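Local coordinates for hypothetical protein Atu0120 (PDB 2I6H), which is of unknown function but belongs to the all-helical DUF924 family of bacterial proteins, whose fold probably resembles that of tetratricopeptide-repeat proteins, at residues D33-W38 / G79-L84; R62-A67 / M87-Q92; P109-F114 / Y136-H141; A146-A151 / D171-F176. All coordinates share one frame; numbering follows the deposited sequence.

Contact 1: D33-W38 / G79-L84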
loop_
_atom_site.group_PDB
_atom_site.type_symbol
_atom_site.label_atom_id
_atom_site.label_comp_id
_atom_site.label_asym_id
_atom_site.label_seq_id
_atom_site.Cartn_x
_atom_site.Cartn_y
_atom_site.Cartn_z
ATOM N N ASP A 33 11.583 -14.308 18.994
ATOM C CA ASP A 33 12.336 -13.029 18.957
ATOM C C ASP A 33 12.196 -12.326 17.621
ATOM O O ASP A 33 12.075 -11.099 17.594
ATOM C CB ASP A 33 13.845 -13.233 19.241
ATOM C CG ASP A 33 14.143 -13.637 20.690
ATOM O OD1 ASP A 33 13.239 -13.551 21.545
ATOM O OD2 ASP A 33 15.315 -14.037 20.953
ATOM N N ILE A 34 12.291 -13.074 16.506
ATOM C CA ILE A 34 12.234 -12.457 15.168
ATOM C C ILE A 34 10.848 -11.828 14.997
ATOM O O ILE A 34 10.708 -10.664 14.561
ATOM C CB ILE A 34 12.552 -13.504 14.057
ATOM C CG1 ILE A 34 14.054 -13.857 14.122
ATOM C CG2 ILE A 34 12.105 -13.006 12.685
ATOM C CD1 ILE A 34 14.383 -15.205 13.425
ATOM N N VAL A 35 9.826 -12.605 15.345
ATOM C CA VAL A 35 8.452 -12.143 15.177
ATOM C C VAL A 35 8.186 -10.923 16.075
ATOM O O VAL A 35 7.636 -9.908 15.605
ATOM C CB VAL A 35 7.421 -13.286 15.397
ATOM C CG1 VAL A 35 5.966 -12.708 15.351
ATOM C CG2 VAL A 35 7.604 -14.390 14.291
ATOM N N ASP A 36 8.618 -11.002 17.335
ATOM C CA ASP A 36 8.502 -9.854 18.277
ATOM C C ASP A 36 9.173 -8.580 17.715
ATOM O O ASP A 36 8.633 -7.483 17.782
ATOM C CB ASP A 36 9.154 -10.214 19.609
ATOM C CG ASP A 36 8.272 -11.076 20.481
ATOM O OD1 ASP A 36 7.097 -11.310 20.105
ATOM O OD2 ASP A 36 8.765 -11.509 21.538
ATOM N N PHE A 37 10.390 -8.742 17.215
ATOM C CA PHE A 37 11.120 -7.640 16.573
ATOM C C PHE A 37 10.293 -7.022 15.410
ATOM O O PHE A 37 10.179 -5.800 15.289
ATOM C CB PHE A 37 12.452 -8.188 16.049
ATOM C CG PHE A 37 13.166 -7.262 15.074
ATOM C CD1 PHE A 37 14.073 -6.300 15.520
ATOM C CD2 PHE A 37 12.956 -7.386 13.696
ATOM C CE1 PHE A 37 14.736 -5.457 14.595
ATOM C CE2 PHE A 37 13.615 -6.533 12.772
ATOM C CZ PHE A 37 14.495 -5.587 13.228
ATOM N N TRP A 38 9.755 -7.884 14.555
ATOM C CA TRP A 38 8.952 -7.427 13.404
ATOM C C TRP A 38 7.697 -6.658 13.874
ATOM O O TRP A 38 7.373 -5.554 13.334
ATOM C CB TRP A 38 8.579 -8.616 12.542
ATOM C CG TRP A 38 8.217 -8.230 11.069
ATOM C CD1 TRP A 38 6.984 -8.289 10.483
ATOM C CD2 TRP A 38 9.109 -7.718 10.072
ATOM N NE1 TRP A 38 7.044 -7.857 9.176
ATOM C CE2 TRP A 38 8.339 -7.512 8.889
ATOM C CE3 TRP A 38 10.488 -7.428 10.054
ATOM C CZ2 TRP A 38 8.892 -7.006 7.710
ATOM C CZ3 TRP A 38 11.049 -6.945 8.865
ATOM C CH2 TRP A 38 10.249 -6.746 7.708
ATOM N N GLY A 79 5.286 -24.544 13.237
ATOM C CA GLY A 79 4.515 -23.489 13.941
ATOM C C GLY A 79 4.134 -22.351 12.995
ATOM O O GLY A 79 4.875 -22.055 12.050
ATOM N N ALA A 80 2.993 -21.718 13.240
ATOM C CA ALA A 80 2.569 -20.622 12.377
ATOM C C ALA A 80 3.497 -19.416 12.508
ATOM O O ALA A 80 3.984 -18.899 11.482
ATOM C CB ALA A 80 1.086 -20.215 12.652
ATOM N N GLU A 81 3.735 -18.933 13.738
ATOM C CA GLU A 81 4.614 -17.764 13.875
ATOM C C GLU A 81 6.082 -18.080 13.554
ATOM O O GLU A 81 6.786 -17.246 13.028
ATOM C CB GLU A 81 4.466 -17.086 15.239
ATOM C CG GLU A 81 3.046 -16.464 15.374
ATOM C CD GLU A 81 2.936 -15.380 16.460
ATOM O OE1 GLU A 81 3.677 -15.485 17.450
ATOM O OE2 GLU A 81 2.134 -14.423 16.285
ATOM N N SER A 82 6.531 -19.301 13.851
ATOM C CA SER A 82 7.891 -19.672 13.455
ATOM C C SER A 82 8.005 -19.752 11.924
ATOM O O SER A 82 9.057 -19.422 11.361
ATOM C CB SER A 82 8.381 -20.972 14.154
ATOM O OG SER A 82 7.479 -22.040 13.933
ATOM N N SER A 83 6.931 -20.145 11.242
ATOM C CA SER A 83 6.965 -20.119 9.765
ATOM C C SER A 83 6.980 -18.669 9.262
ATOM O O SER A 83 7.668 -18.368 8.306
ATOM C CB SER A 83 5.790 -20.856 9.133
ATOM O OG SER A 83 5.915 -22.262 9.313
ATOM N N LEU A 84 6.211 -17.801 9.918
ATOM C CA LEU A 84 6.321 -16.356 9.648
ATOM C C LEU A 84 7.784 -15.881 9.784
ATOM O O LEU A 84 8.285 -15.128 8.946
ATOM C CB LEU A 84 5.388 -15.545 10.602
ATOM C CG LEU A 84 5.488 -13.999 10.518
ATOM C CD1 LEU A 84 5.270 -13.526 9.050
ATOM C CD2 LEU A 84 4.507 -13.295 11.478
#

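Contact 2: R62-A67 / M87-Q92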
loop_
_atom_site.group_PDB
_atom_site.type_symbol
_atom_site.label_atom_id
_atom_site.label_comp_id
_atom_site.label_asym_id
_atom_site.label_seq_id
_atom_site.Cartn_x
_atom_site.Cartn_y
_atom_site.Cartn_z
ATOM N N ARG A 62 21.325 -11.499 11.259
ATOM C CA ARG A 62 22.186 -12.036 10.187
ATOM C C ARG A 62 22.446 -13.534 10.386
ATOM O O ARG A 62 22.290 -14.310 9.451
ATOM C CB ARG A 62 23.518 -11.272 10.053
ATOM C CG ARG A 62 24.426 -11.858 8.980
ATOM C CD ARG A 62 25.440 -12.822 9.609
ATOM N NE ARG A 62 26.320 -13.403 8.580
ATOM C CZ ARG A 62 26.742 -14.664 8.561
ATOM N NH1 ARG A 62 27.499 -15.078 7.542
ATOM N NH2 ARG A 62 26.437 -15.517 9.551
ATOM N N ASP A 63 22.842 -13.946 11.596
ATOM C CA ASP A 63 23.160 -15.375 11.829
ATOM C C ASP A 63 21.951 -16.270 11.569
ATOM O O ASP A 63 22.088 -17.349 10.978
ATOM C CB ASP A 63 23.716 -15.601 13.246
ATOM C CG ASP A 63 25.131 -15.099 13.392
ATOM O OD1 ASP A 63 25.793 -14.800 12.352
ATOM O OD2 ASP A 63 25.585 -14.974 14.551
ATOM N N ALA A 64 20.783 -15.807 12.026
ATOM C CA ALA A 64 19.533 -16.524 11.814
ATOM C C ALA A 64 19.253 -16.692 10.318
ATOM O O ALA A 64 18.831 -17.796 9.887
ATOM C CB ALA A 64 18.390 -15.817 12.511
ATOM N N HIS A 65 19.496 -15.626 9.529
ATOM C CA HIS A 65 19.284 -15.718 8.079
ATOM C C HIS A 65 20.087 -16.886 7.519
ATOM O O HIS A 65 19.551 -17.720 6.739
ATOM C CB HIS A 65 19.710 -14.455 7.316
ATOM C CG HIS A 65 19.588 -14.625 5.826
ATOM N ND1 HIS A 65 20.665 -14.909 4.999
ATOM C CD2 HIS A 65 18.494 -14.626 5.030
ATOM C CE1 HIS A 65 20.228 -15.017 3.747
ATOM N NE2 HIS A 65 18.913 -14.860 3.746
ATOM N N PHE A 66 21.372 -16.907 7.872
ATOM C CA PHE A 66 22.259 -17.935 7.339
ATOM C C PHE A 66 21.892 -19.354 7.782
ATOM O O PHE A 66 21.950 -20.291 6.972
ATOM C CB PHE A 66 23.726 -17.556 7.522
ATOM C CG PHE A 66 24.173 -16.530 6.502
ATOM C CD1 PHE A 66 24.656 -16.943 5.237
ATOM C CD2 PHE A 66 24.052 -15.179 6.774
ATOM C CE1 PHE A 66 25.023 -15.989 4.249
ATOM C CE2 PHE A 66 24.441 -14.232 5.814
ATOM C CZ PHE A 66 24.902 -14.623 4.563
ATOM N N ALA A 67 21.455 -19.487 9.025
ATOM C CA ALA A 67 20.992 -20.789 9.551
ATOM C C ALA A 67 19.788 -21.267 8.729
ATOM O O ALA A 67 19.714 -22.428 8.318
ATOM C CB ALA A 67 20.615 -20.692 11.045
HETATM N N MSE A 87 9.706 -16.604 6.736
HETATM C CA MSE A 87 9.397 -15.665 5.654
HETATM C C MSE A 87 10.236 -14.390 5.850
HETATM O O MSE A 87 10.839 -13.855 4.898
HETATM C CB MSE A 87 7.918 -15.245 5.681
HETATM C CG MSE A 87 6.916 -16.322 5.587
HETATM SE SE MSE A 87 7.098 -17.317 3.859
HETATM C CE MSE A 87 8.083 -18.816 4.532
ATOM N N LEU A 88 10.288 -13.923 7.091
ATOM C CA LEU A 88 10.982 -12.673 7.429
ATOM C C LEU A 88 12.472 -12.835 7.198
ATOM O O LEU A 88 13.142 -11.928 6.663
ATOM C CB LEU A 88 10.682 -12.289 8.867
ATOM C CG LEU A 88 9.207 -11.974 9.095
ATOM C CD1 LEU A 88 9.042 -11.629 10.591
ATOM C CD2 LEU A 88 8.688 -10.845 8.196
ATOM N N LEU A 89 13.009 -14.002 7.536
ATOM C CA LEU A 89 14.443 -14.245 7.277
ATOM C C LEU A 89 14.819 -14.451 5.796
ATOM O O LEU A 89 15.926 -14.057 5.365
ATOM C CB LEU A 89 14.871 -15.485 8.034
ATOM C CG LEU A 89 14.883 -15.329 9.564
ATOM C CD1 LEU A 89 15.224 -16.680 10.156
ATOM C CD2 LEU A 89 15.953 -14.238 9.991
ATOM N N LEU A 90 13.925 -15.090 5.028
ATOM C CA LEU A 90 14.301 -15.559 3.679
ATOM C C LEU A 90 13.762 -14.706 2.533
ATOM O O LEU A 90 14.319 -14.739 1.422
ATOM C CB LEU A 90 13.928 -17.025 3.468
ATOM C CG LEU A 90 14.659 -17.990 4.417
ATOM C CD1 LEU A 90 14.056 -19.353 4.290
ATOM C CD2 LEU A 90 16.198 -18.009 4.117
ATOM N N ASP A 91 12.730 -13.913 2.824
ATOM C CA ASP A 91 12.134 -13.001 1.860
ATOM C C ASP A 91 12.372 -11.526 2.213
ATOM O O ASP A 91 12.683 -10.723 1.325
ATOM C CB ASP A 91 10.613 -13.284 1.733
ATOM C CG ASP A 91 9.936 -12.360 0.697
ATOM O OD1 ASP A 91 10.084 -12.604 -0.534
ATOM O OD2 ASP A 91 9.295 -11.376 1.140
ATOM N N GLN A 92 12.198 -11.168 3.486
ATOM C CA GLN A 92 12.372 -9.762 3.880
ATOM C C GLN A 92 13.817 -9.351 4.165
ATOM O O GLN A 92 14.330 -8.371 3.576
ATOM C CB GLN A 92 11.481 -9.430 5.079
ATOM C CG GLN A 92 10.006 -9.499 4.739
ATOM C CD GLN A 92 9.631 -8.425 3.762
ATOM O OE1 GLN A 92 9.619 -7.251 4.109
ATOM N NE2 GLN A 92 9.345 -8.822 2.496
#

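Contact 3: P109-F114 / Y136-H141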
loop_
_atom_site.group_PDB
_atom_site.type_symbol
_atom_site.label_atom_id
_atom_site.label_comp_id
_atom_site.label_asym_id
_atom_site.label_seq_id
_atom_site.Cartn_x
_atom_site.Cartn_y
_atom_site.Cartn_z
ATOM N N PRO A 109 13.935 -18.680 -3.960
ATOM C CA PRO A 109 13.342 -20.012 -4.226
ATOM C C PRO A 109 13.044 -20.774 -2.918
ATOM O O PRO A 109 11.981 -21.428 -2.793
ATOM C CB PRO A 109 14.434 -20.738 -5.049
ATOM C CG PRO A 109 15.124 -19.614 -5.763
ATOM C CD PRO A 109 15.205 -18.484 -4.717
ATOM N N LEU A 110 13.938 -20.669 -1.937
ATOM C CA LEU A 110 13.696 -21.309 -0.635
ATOM C C LEU A 110 12.496 -20.693 0.088
ATOM O O LEU A 110 11.670 -21.420 0.670
ATOM C CB LEU A 110 14.940 -21.221 0.264
ATOM C CG LEU A 110 14.908 -21.991 1.590
ATOM C CD1 LEU A 110 14.511 -23.499 1.376
ATOM C CD2 LEU A 110 16.266 -21.819 2.377
ATOM N N ALA A 111 12.413 -19.368 0.079
ATOM C CA ALA A 111 11.266 -18.666 0.708
ATOM C C ALA A 111 9.942 -19.133 0.102
ATOM O O ALA A 111 8.986 -19.404 0.847
ATOM C CB ALA A 111 11.417 -17.180 0.583
ATOM N N ARG A 112 9.909 -19.265 -1.224
ATOM C CA ARG A 112 8.704 -19.668 -1.943
ATOM C C ARG A 112 8.315 -21.090 -1.584
ATOM O O ARG A 112 7.133 -21.407 -1.389
ATOM C CB ARG A 112 8.975 -19.644 -3.428
ATOM C CG ARG A 112 8.909 -18.300 -4.018
ATOM C CD ARG A 112 8.458 -18.442 -5.455
ATOM N NE ARG A 112 9.398 -19.215 -6.260
ATOM C CZ ARG A 112 10.636 -18.823 -6.541
ATOM N NH1 ARG A 112 11.094 -17.689 -6.057
ATOM N NH2 ARG A 112 11.427 -19.581 -7.294
ATOM N N PHE A 113 9.325 -21.962 -1.512
ATOM C CA PHE A 113 9.126 -23.370 -1.183
ATOM C C PHE A 113 8.513 -23.443 0.237
ATOM O O PHE A 113 7.501 -24.156 0.491
ATOM C CB PHE A 113 10.489 -24.085 -1.218
ATOM C CG PHE A 113 10.444 -25.478 -0.692
ATOM C CD1 PHE A 113 9.819 -26.491 -1.426
ATOM C CD2 PHE A 113 10.946 -25.773 0.558
ATOM C CE1 PHE A 113 9.757 -27.820 -0.911
ATOM C CE2 PHE A 113 10.896 -27.078 1.082
ATOM C CZ PHE A 113 10.283 -28.102 0.344
ATOM N N PHE A 114 9.100 -22.682 1.163
ATOM C CA PHE A 114 8.556 -22.632 2.509
ATOM C C PHE A 114 7.188 -21.959 2.600
ATOM O O PHE A 114 6.346 -22.413 3.382
ATOM C CB PHE A 114 9.506 -21.923 3.448
ATOM C CG PHE A 114 10.710 -22.761 3.888
ATOM C CD1 PHE A 114 10.748 -24.154 3.823
ATOM C CD2 PHE A 114 11.817 -22.090 4.403
ATOM C CE1 PHE A 114 11.942 -24.878 4.275
ATOM C CE2 PHE A 114 12.962 -22.788 4.865
ATOM C CZ PHE A 114 12.998 -24.187 4.822
ATOM N N TYR A 136 2.788 -14.253 1.568
ATOM C CA TYR A 136 2.374 -14.130 0.141
ATOM C C TYR A 136 3.430 -13.414 -0.695
ATOM O O TYR A 136 3.551 -13.624 -1.915
ATOM C CB TYR A 136 1.032 -13.375 0.059
ATOM C CG TYR A 136 -0.071 -13.978 0.929
ATOM C CD1 TYR A 136 -0.053 -15.344 1.312
ATOM C CD2 TYR A 136 -1.158 -13.180 1.323
ATOM C CE1 TYR A 136 -1.115 -15.867 2.108
ATOM C CE2 TYR A 136 -2.204 -13.687 2.110
ATOM C CZ TYR A 136 -2.173 -15.024 2.485
ATOM O OH TYR A 136 -3.208 -15.530 3.261
ATOM N N LEU A 137 4.199 -12.543 -0.031
ATOM C CA LEU A 137 5.217 -11.768 -0.730
ATOM C C LEU A 137 6.223 -12.638 -1.526
ATOM O O LEU A 137 6.655 -12.206 -2.607
ATOM C CB LEU A 137 5.937 -10.781 0.224
ATOM C CG LEU A 137 5.021 -9.637 0.725
ATOM C CD1 LEU A 137 5.777 -8.819 1.766
ATOM C CD2 LEU A 137 4.641 -8.747 -0.463
ATOM N N PRO A 138 6.627 -13.827 -1.000
ATOM C CA PRO A 138 7.528 -14.673 -1.816
ATOM C C PRO A 138 6.924 -14.968 -3.209
ATOM O O PRO A 138 7.663 -15.069 -4.184
ATOM C CB PRO A 138 7.717 -15.942 -0.962
ATOM C CG PRO A 138 7.584 -15.439 0.450
ATOM C CD PRO A 138 6.390 -14.432 0.324
ATOM N N PHE A 139 5.594 -15.059 -3.296
ATOM C CA PHE A 139 4.966 -15.325 -4.608
ATOM C C PHE A 139 5.052 -14.071 -5.501
ATOM O O PHE A 139 5.356 -14.191 -6.694
ATOM C CB PHE A 139 3.549 -15.858 -4.429
ATOM C CG PHE A 139 3.512 -17.144 -3.649
ATOM C CD1 PHE A 139 3.930 -18.332 -4.262
ATOM C CD2 PHE A 139 3.131 -17.148 -2.297
ATOM C CE1 PHE A 139 3.909 -19.570 -3.544
ATOM C CE2 PHE A 139 3.129 -18.367 -1.566
ATOM C CZ PHE A 139 3.518 -19.567 -2.199
ATOM N N SER A 140 4.852 -12.888 -4.918
ATOM C CA SER A 140 5.013 -11.634 -5.663
ATOM C C SER A 140 6.456 -11.442 -6.144
ATOM O O SER A 140 6.715 -10.762 -7.144
ATOM C CB SER A 140 4.600 -10.453 -4.781
ATOM O OG SER A 140 3.184 -10.367 -4.748
ATOM N N HIS A 141 7.406 -12.017 -5.410
ATOM C CA HIS A 141 8.829 -11.822 -5.718
ATOM C C HIS A 141 9.401 -12.832 -6.695
ATOM O O HIS A 141 10.538 -12.685 -7.127
ATOM C CB HIS A 141 9.663 -11.796 -4.411
ATOM C CG HIS A 141 9.334 -10.633 -3.520
ATOM N ND1 HIS A 141 9.429 -10.697 -2.149
ATOM C CD2 HIS A 141 8.916 -9.374 -3.814
ATOM C CE1 HIS A 141 9.064 -9.531 -1.631
ATOM N NE2 HIS A 141 8.758 -8.706 -2.617
HETATM O O HOH W 1 10.277 -15.465 -4.321
#

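Contact 4: A146-A151 / D171-F176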
loop_
_atom_site.group_PDB
_atom_site.type_symbol
_atom_site.label_atom_id
_atom_site.label_comp_id
_atom_site.label_asym_id
_atom_site.label_seq_id
_atom_site.Cartn_x
_atom_site.Cartn_y
_atom_site.Cartn_z
ATOM N N ALA A 146 2.837 -18.554 -12.640
ATOM C CA ALA A 146 2.001 -19.311 -11.683
ATOM C C ALA A 146 2.068 -18.643 -10.305
ATOM O O ALA A 146 1.029 -18.429 -9.673
ATOM C CB ALA A 146 2.485 -20.749 -11.561
ATOM N N ALA A 147 3.292 -18.327 -9.860
ATOM C CA ALA A 147 3.493 -17.672 -8.562
ATOM C C ALA A 147 2.755 -16.348 -8.497
ATOM O O ALA A 147 2.102 -16.024 -7.499
ATOM C CB ALA A 147 4.965 -17.448 -8.326
ATOM N N GLN A 148 2.827 -15.574 -9.568
ATOM C CA GLN A 148 2.150 -14.265 -9.569
ATOM C C GLN A 148 0.638 -14.380 -9.451
ATOM O O GLN A 148 0.004 -13.598 -8.747
ATOM C CB GLN A 148 2.517 -13.497 -10.830
ATOM C CG GLN A 148 4.004 -13.075 -10.872
ATOM C CD GLN A 148 4.372 -12.093 -9.772
ATOM O OE1 GLN A 148 3.564 -11.264 -9.359
ATOM N NE2 GLN A 148 5.604 -12.176 -9.304
ATOM N N GLN A 149 0.058 -15.328 -10.189
ATOM C CA GLN A 149 -1.385 -15.533 -10.145
ATOM C C GLN A 149 -1.776 -15.996 -8.762
ATOM O O GLN A 149 -2.794 -15.548 -8.228
ATOM C CB GLN A 149 -1.796 -16.522 -11.231
ATOM C CG GLN A 149 -1.465 -15.915 -12.584
ATOM C CD GLN A 149 -2.210 -16.572 -13.672
ATOM O OE1 GLN A 149 -2.785 -17.651 -13.474
ATOM N NE2 GLN A 149 -2.194 -15.956 -14.852
ATOM N N ARG A 150 -0.954 -16.862 -8.178
ATOM C CA ARG A 150 -1.178 -17.305 -6.809
ATOM C C ARG A 150 -1.120 -16.135 -5.816
ATOM O O ARG A 150 -1.987 -16.035 -4.931
ATOM C CB ARG A 150 -0.174 -18.370 -6.413
ATOM C CG ARG A 150 -0.526 -19.038 -5.113
ATOM C CD ARG A 150 0.468 -20.140 -4.771
ATOM N NE ARG A 150 -0.028 -20.868 -3.606
ATOM C CZ ARG A 150 0.632 -21.851 -3.014
ATOM N NH1 ARG A 150 1.812 -22.220 -3.468
ATOM N NH2 ARG A 150 0.086 -22.474 -1.971
ATOM N N ALA A 151 -0.138 -15.243 -5.989
ATOM C CA ALA A 151 -0.050 -14.036 -5.149
ATOM C C ALA A 151 -1.318 -13.196 -5.223
ATOM O O ALA A 151 -1.815 -12.744 -4.180
ATOM C CB ALA A 151 1.161 -13.155 -5.567
ATOM N N ASP A 171 1.714 -7.786 -13.266
ATOM C CA ASP A 171 1.720 -7.143 -14.583
ATOM C C ASP A 171 3.113 -7.141 -15.209
ATOM O O ASP A 171 3.223 -7.364 -16.404
ATOM C CB ASP A 171 1.243 -5.708 -14.483
ATOM C CG ASP A 171 -0.272 -5.612 -14.302
ATOM O OD1 ASP A 171 -1.014 -6.594 -14.599
ATOM O OD2 ASP A 171 -0.720 -4.548 -13.850
ATOM N N ILE A 172 4.152 -6.866 -14.399
ATOM C CA ILE A 172 5.521 -6.842 -14.900
ATOM C C ILE A 172 5.935 -8.232 -15.399
ATOM O O ILE A 172 6.492 -8.370 -16.504
ATOM C CB ILE A 172 6.511 -6.310 -13.825
ATOM C CG1 ILE A 172 6.083 -4.917 -13.334
ATOM C CG2 ILE A 172 7.935 -6.265 -14.369
ATOM C CD1 ILE A 172 6.759 -4.527 -12.011
ATOM N N VAL A 173 5.671 -9.254 -14.586
ATOM C CA VAL A 173 6.041 -10.616 -14.936
ATOM C C VAL A 173 5.244 -11.131 -16.144
ATOM O O VAL A 173 5.804 -11.818 -17.008
ATOM C CB VAL A 173 5.950 -11.559 -13.720
ATOM C CG1 VAL A 173 6.177 -13.036 -14.105
ATOM C CG2 VAL A 173 7.013 -11.151 -12.681
ATOM N N GLU A 174 3.954 -10.821 -16.234
ATOM C CA GLU A 174 3.192 -11.306 -17.383
ATOM C C GLU A 174 3.662 -10.603 -18.668
ATOM O O GLU A 174 3.595 -11.168 -19.749
ATOM C CB GLU A 174 1.677 -11.254 -17.119
ATOM C CG GLU A 174 1.222 -12.378 -16.157
ATOM C CD GLU A 174 -0.278 -12.385 -15.895
ATOM O OE1 GLU A 174 -0.898 -11.309 -15.941
ATOM O OE2 GLU A 174 -0.850 -13.458 -15.608
ATOM N N ARG A 175 4.219 -9.397 -18.522
ATOM C CA ARG A 175 4.694 -8.624 -19.657
ATOM C C ARG A 175 6.104 -9.039 -20.110
ATOM O O ARG A 175 6.349 -9.181 -21.308
ATOM C CB ARG A 175 4.629 -7.135 -19.328
ATOM C CG ARG A 175 5.186 -6.222 -20.386
ATOM C CD ARG A 175 4.611 -4.815 -20.221
ATOM N NE ARG A 175 5.282 -3.876 -21.113
ATOM C CZ ARG A 175 5.515 -2.591 -20.835
ATOM N NH1 ARG A 175 5.132 -2.060 -19.664
ATOM N NH2 ARG A 175 6.141 -1.839 -21.738
ATOM N N PHE A 176 7.001 -9.286 -19.165
ATOM C CA PHE A 176 8.413 -9.536 -19.487
ATOM C C PHE A 176 8.913 -10.931 -19.165
ATOM O O PHE A 176 10.040 -11.314 -19.587
ATOM C CB PHE A 176 9.296 -8.498 -18.770
ATOM C CG PHE A 176 9.005 -7.097 -19.186
ATOM C CD1 PHE A 176 9.190 -6.705 -20.526
ATOM C CD2 PHE A 176 8.523 -6.160 -18.258
ATOM C CE1 PHE A 176 8.910 -5.392 -20.939
ATOM C CE2 PHE A 176 8.248 -4.836 -18.660
ATOM C CZ PHE A 176 8.443 -4.456 -20.002
#

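Contact 1: D33-W38 / G79-L84
This is a small helix-to-helix contact centred on one valine, in which Val35 packs against Glu81 and Leu84, about one turn apart at the start of helix 80-97. It belongs to the all-helical fold of the DUF924 family and brings helix 29-41 against the first turns of that later helix; Gly79 holds its N-cap position. Val35 carries the contact: its side chain points at the other helix, and its two methyls divide the work. CG1, anti to the backbone N (chi1 174°), reaches Leu84 CD2 at 4.2 Å, the two side chains crossing at about a right angle. The same methyl also lies against the carboxylate end of Glu81, with Val35 CG1 4.2 Å from Glu81 OE1. The chain of Glu81 runs out extended along this border, and its charge is taken up by Lys39, one helical turn beyond Val35, through a salt bridge from OE2. Nearby, Ile34 and Trp38 extend the packing to Leu88 of helix 80-97. The second methyl of Val35 finds backbone: CG2 sits 3.2 Å from the carbonyl oxygen O of Glu81.

Contact 2: R62-A67 / M87-Q92
Apolar packing of Leu89 on Ala64 carries much of this buried contact. Leu89 points straight at helix 51-69 and spreads its two methyls over Ala64: CD2 meets the methyl CB of Ala64 at 3.8 Å, while CD1 lies 3.8 Å from Ala64 O. Around this pair, Ile34 and Trp76 also touch Leu89. Leu90 comes in next to it, its CD2 approaching the imidazole of His65 at a slant, and packs as well on Ala111 and Phe114 of helix 108-120. The His65 ring swings toward helix 80-97 because its CG is anti to the backbone N (chi1 175°). Its meeting with the Leu89 carbonyl is doubtful, since the ring is probably flipped in the model and sits too close. Phe93 and Phe98 add aromatic neighbours to it.

The two helices of this all-helical DUF924 fold pass nearly perpendicular, with a crossing angle of -86° and axes 9.1 Å apart, which limits the contact to a few residues on each side.

No clear hydrogen bond spans the two segments. Within helix 80-97, Asp91 N makes the ordinary i+4 bond to O of Met87, a selenomethionine, at 2.8 Å; the weak i+5 bond from Gln92 N to the same oxygen makes the wider pi-type turn. Just there, Gln92 NE2 donates to Asp91 OD2 at 2.9 Å from the anti side of the carboxylate, tilted 30° out of its plane, while Asp91 OD1 pairs with His141.

Contact 3: P109-F114 / Y136-H141
Arg112 lays the aliphatic part of its side chain alongside Pro138, with CG 3.5 Å from the carbonyl oxygen O of Pro138. The contact joins helix 108-120 to the short helix 137-140 near the centre of the chain, within the all-helical fold of the DUF924 family. Pro138 is directed at helix 108-120 and fits against the backbone between Ala111 and Arg112: Pro138 CB lies 4.0 Å from Arg112 CA and 4.2 Å from Ala111 CB. The small methyl of Ala111 lets the proline come close, and the CA atoms of Arg112 and Pro138 are 5.1 Å apart. A proline is well tolerated in the first turn of a helix, where no backbone N-H is needed.

Phe139 closes one side of the contact. Its ring tip, CZ, is 4.1 Å from Arg112 O, in an oblique approach. The same ring continues along helix 108-120 onto Ala115 and Ile119, and also touches Ala151 of helix 145-155, so it is wedged between two helices.

Polar contact across the segments runs through one water. Arg112 is modelled in two conformers; in the one described here the chain bends at chi3 (-62°), which folds the guanidinium back so that one face lies over Pro109 CA. The water bridge holds for this conformer and may be lost in the other. The water sits at the edge of the guanidinium, in its plane, where it accepts a hydrogen bond from Arg112 NH1 at 2.9 Å and donates one to Pro138 O at 2.6 Å.

Contact 4: A146-A151 / D171-F176
A bend at chi2 (-64°) turns the chain of Gln148 so that its CG and amide both lie against Val173, whereas the neighbouring Gln149 runs out extended beyond CG and carries its amide across to Glu174. The apolar part is made by Gln148 CG, which meets Val173 CB at 3.8 Å. From there the amide of Gln148 passes over the second methyl, Val173 CG2 being 3.8 Å from Gln148 NE2, and the side chains cross at about a right angle. The amide nitrogen is not lost to this apolar setting: Gln148 NE2 donates to the backbone oxygens of Ala142 and Ser140.

Beside this packing lies a single hydrogen bond. Gln149 NE2 donates to Glu174 OE2 at 2.9 Å, nearly straight at 166°, with the acceptor in the plane of the amide and the N-H meeting the oxygen almost along the line of its C-O bond extended. The two flat groups are turned 80° against each other. Glu174 was modelled in two conformers, so this bond may not be permanent; in the conformer described, OE1 is also salt-bridged to Arg170, a turn earlier on the same helix.

Helix 145-155 thus meets the C-terminal part of helix 160-176, with Phe179 covering both Gln148 and Val173. Helix 145-155 also takes Phe139 of helix 137-140 against Arg150 and Ala151, while helix 192-199 packs on Ile172, Arg175 and Phe176.

The four contacts run from one side of this all-helical chain to the other, and all belong to the DUF924 fold; the distances here are between their centres. Contacts 1 and 2 share helix 80-97, cross along the chain and lie about 11 Å apart, touching where Trp38 packs on Gln92. Contact 3 follows in sequence, about 13 Å from contact 2, and meets it through Leu90 against Phe114 and a probable hydrogen bond from Asp91. Contact 4 comes last, about 13 Å from contact 3, on the helix that follows 137-140 in the chain. Contacts 1 and 4, about 28 Å apart, are therefore connected through successive helices and not directly.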